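Side-chain contact in uncharacterized protein (PDB 6SCE), which is a Type III CRISPR defence DNA nuclease activated by cyclic oligoadenylate, with CARF and nuclease domains in a single chain: residues 40-45 and 579-584. Numbering follows the deposited sequence.
With nucleotides of chain B.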
# COMPACT_ATOMS: atom_id res chain seq x y z
N PRO A 40 10.66 2.17 -14.34
CA PRO A 40 11.80 2.40 -13.46
C PRO A 40 11.59 1.76 -12.11
O PRO A 40 10.50 1.86 -11.56
CB PRO A 40 11.87 3.94 -13.36
CG PRO A 40 11.27 4.40 -14.67
CD PRO A 40 10.10 3.45 -14.84
N ALA A 41 12.60 1.06 -11.61
CA ALA A 41 12.53 0.47 -10.28
C ALA A 41 12.32 1.53 -9.22
O ALA A 41 12.95 2.57 -9.28
CB ALA A 41 13.79 -0.33 -9.99
N TRP A 42 11.45 1.28 -8.25
CA TRP A 42 11.12 2.29 -7.24
C TRP A 42 12.27 2.57 -6.27
O TRP A 42 12.30 3.62 -5.65
CB TRP A 42 9.89 1.88 -6.43
CG TRP A 42 8.61 2.13 -7.11
CD1 TRP A 42 8.40 2.43 -8.42
CD2 TRP A 42 7.32 2.05 -6.51
NE1 TRP A 42 7.05 2.56 -8.67
CE2 TRP A 42 6.37 2.35 -7.50
CE3 TRP A 42 6.88 1.77 -5.21
CZ2 TRP A 42 5.01 2.36 -7.24
CZ3 TRP A 42 5.52 1.78 -4.96
CH2 TRP A 42 4.62 2.08 -5.97
N ASN A 43 13.19 1.63 -6.11
CA ASN A 43 14.33 1.84 -5.21
C ASN A 43 15.48 0.96 -5.66
O ASN A 43 15.34 0.14 -6.59
CB ASN A 43 13.93 1.59 -3.74
CG ASN A 43 13.49 0.16 -3.46
OD1 ASN A 43 13.97 -0.78 -4.08
ND2 ASN A 43 12.60 -0.01 -2.51
N GLU A 44 16.62 1.11 -4.99
CA GLU A 44 17.84 0.39 -5.35
C GLU A 44 17.74 -1.10 -5.16
O GLU A 44 18.35 -1.87 -5.92
CB GLU A 44 19.04 0.92 -4.51
N GLU A 45 17.04 -1.53 -4.12
CA GLU A 45 16.85 -2.95 -3.90
C GLU A 45 16.08 -3.63 -5.04
O GLU A 45 16.46 -4.71 -5.50
CB GLU A 45 16.21 -3.20 -2.52
CG GLU A 45 17.24 -2.92 -1.43
CD GLU A 45 16.71 -3.06 -0.03
OE1 GLU A 45 15.52 -2.79 0.18
OE2 GLU A 45 17.51 -3.42 0.87
N GLY A 579 -0.99 5.48 6.02
CA GLY A 579 -1.02 6.59 5.05
C GLY A 579 -1.09 6.07 3.61
O GLY A 579 -1.78 6.64 2.77
N GLY A 580 -0.35 5.02 3.33
CA GLY A 580 -0.36 4.44 1.99
C GLY A 580 0.99 4.55 1.32
O GLY A 580 1.97 5.10 1.87
N VAL A 581 1.06 3.98 0.13
CA VAL A 581 2.31 3.84 -0.58
C VAL A 581 2.94 5.19 -0.94
O VAL A 581 4.16 5.28 -1.05
CB VAL A 581 2.17 2.90 -1.82
CG1 VAL A 581 1.38 3.54 -2.96
CG2 VAL A 581 3.50 2.43 -2.29
N GLU A 582 2.13 6.22 -1.13
CA GLU A 582 2.66 7.52 -1.51
C GLU A 582 2.74 8.45 -0.29
O GLU A 582 3.07 9.62 -0.44
CB GLU A 582 1.85 8.14 -2.63
CG GLU A 582 1.94 7.35 -3.95
CD GLU A 582 3.37 7.09 -4.35
OE1 GLU A 582 4.16 8.08 -4.33
OE2 GLU A 582 3.72 5.93 -4.60
N ALA A 583 2.41 7.93 0.90
CA ALA A 583 2.36 8.78 2.08
C ALA A 583 3.78 9.10 2.57
O ALA A 583 4.75 8.38 2.27
CB ALA A 583 1.55 8.10 3.19
N ARG A 584 3.90 10.18 3.33
CA ARG A 584 5.20 10.54 3.89
C ARG A 584 5.04 10.98 5.34
O ARG A 584 3.93 11.25 5.79
CB ARG A 584 5.83 11.69 3.10
CG ARG A 584 6.02 11.44 1.62
CD ARG A 584 7.09 10.40 1.33
NE ARG A 584 7.17 10.16 -0.11
CZ ARG A 584 7.84 10.90 -0.98
NH1 ARG A 584 8.57 11.96 -0.59
NH2 ARG A 584 7.81 10.59 -2.28
P A B 1 -0.72 -0.90 -9.44
OP1 A B 1 -1.50 -0.48 -10.65
OP2 A B 1 -1.34 -1.96 -8.56
O5' A B 1 0.71 -1.38 -9.98
C5' A B 1 1.52 -2.29 -9.24
C4' A B 1 2.96 -2.01 -9.58
O4' A B 1 3.37 -0.77 -8.96
C3' A B 1 3.92 -3.10 -9.08
O3' A B 1 4.23 -3.95 -10.19
C2' A B 1 5.11 -2.29 -8.55
O2' A B 1 6.05 -2.02 -9.58
C1' A B 1 4.45 -1.00 -8.08
N9 A B 1 3.92 -1.05 -6.71
C8 A B 1 2.68 -0.63 -6.31
N7 A B 1 2.50 -0.79 -5.03
C5 A B 1 3.69 -1.33 -4.56
C6 A B 1 4.11 -1.73 -3.27
N6 A B 1 3.33 -1.64 -2.19
N1 A B 1 5.36 -2.23 -3.15
C2 A B 1 6.12 -2.32 -4.26
N3 A B 1 5.82 -1.99 -5.51
C4 A B 1 4.57 -1.50 -5.60
P A B 4 -3.20 -1.67 -4.66
OP1 A B 4 -1.83 -1.66 -4.08
OP2 A B 4 -4.34 -1.13 -3.84
O5' A B 4 -3.15 -0.93 -6.07
C5' A B 4 -3.07 0.50 -6.08
C4' A B 4 -2.39 0.93 -7.35
O4' A B 4 -2.59 2.36 -7.55
C3' A B 4 -0.88 0.71 -7.33
O3' A B 4 -0.30 0.39 -8.59
C2' A B 4 -0.39 2.09 -6.90
O2' A B 4 0.98 2.30 -7.19
C1' A B 4 -1.32 2.96 -7.71
N9 A B 4 -1.38 4.36 -7.31
C8 A B 4 -1.23 5.42 -8.16
N7 A B 4 -1.27 6.58 -7.55
C5 A B 4 -1.41 6.26 -6.20
C6 A B 4 -1.50 7.05 -5.04
N6 A B 4 -1.43 8.39 -5.03
N1 A B 4 -1.62 6.40 -3.85
C2 A B 4 -1.67 5.06 -3.86
N3 A B 4 -1.62 4.22 -4.89
C4 A B 4 -1.49 4.88 -6.05
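Trp-42 and Val-581 meet across two backbones that stay well apart, their CA atoms 11.2 Å from each other. Residues 40-43 are the loop after strand 33-38, and Asn-43 N-caps helix 44-59, which begins at Glu-44. Residues 579-584 leave helix 561-579 at Gly-580, whose phi is positive, and make a type I turn closed by a hydrogen bond from Ala-583 N to Gly-580 O, 3.0 Å, before strand 584-592. Trp-42 spans the gap. It places CG anti to its carbonyl carbon (chi1 -79°), which carries the outer edge of its six-membered ring to Val-581, CZ3 lying 3.4 Å from CG2; that methyl sits near the ring plane, and the two side chains cross at about a right angle. The benzene part of the indole lies over the glycosidic N9 side of the A1 base of chain B, where CH2 approaches N9 to 3.3 Å. O2' of A4 of chain B lies at the ring's edge, 3.8 Å from CH2. Val-581 turns its other methyl to the second adenine, CG1 standing 3.5 Å from C2 of A4. Beside it the bent chain of Glu-582 brings CG to 3.6 Å from C6 of A4, while its OE2, in a salt bridge with Arg-634, lies obliquely to the indole. Arg-634 also makes a cation-pi contact with Trp-42. Were Trp-42 an alanine, the N9 side of the A1 base would probably lose its indole cover and CG2 of Val-581 its aromatic neighbour. The contact, apolar at its centre with charge alongside, joins the probably CARF-type N-terminal part to the turn before strand 584-592, in what is probably the nuclease domain, both directly and through two nucleotides, consistent with activator sensing.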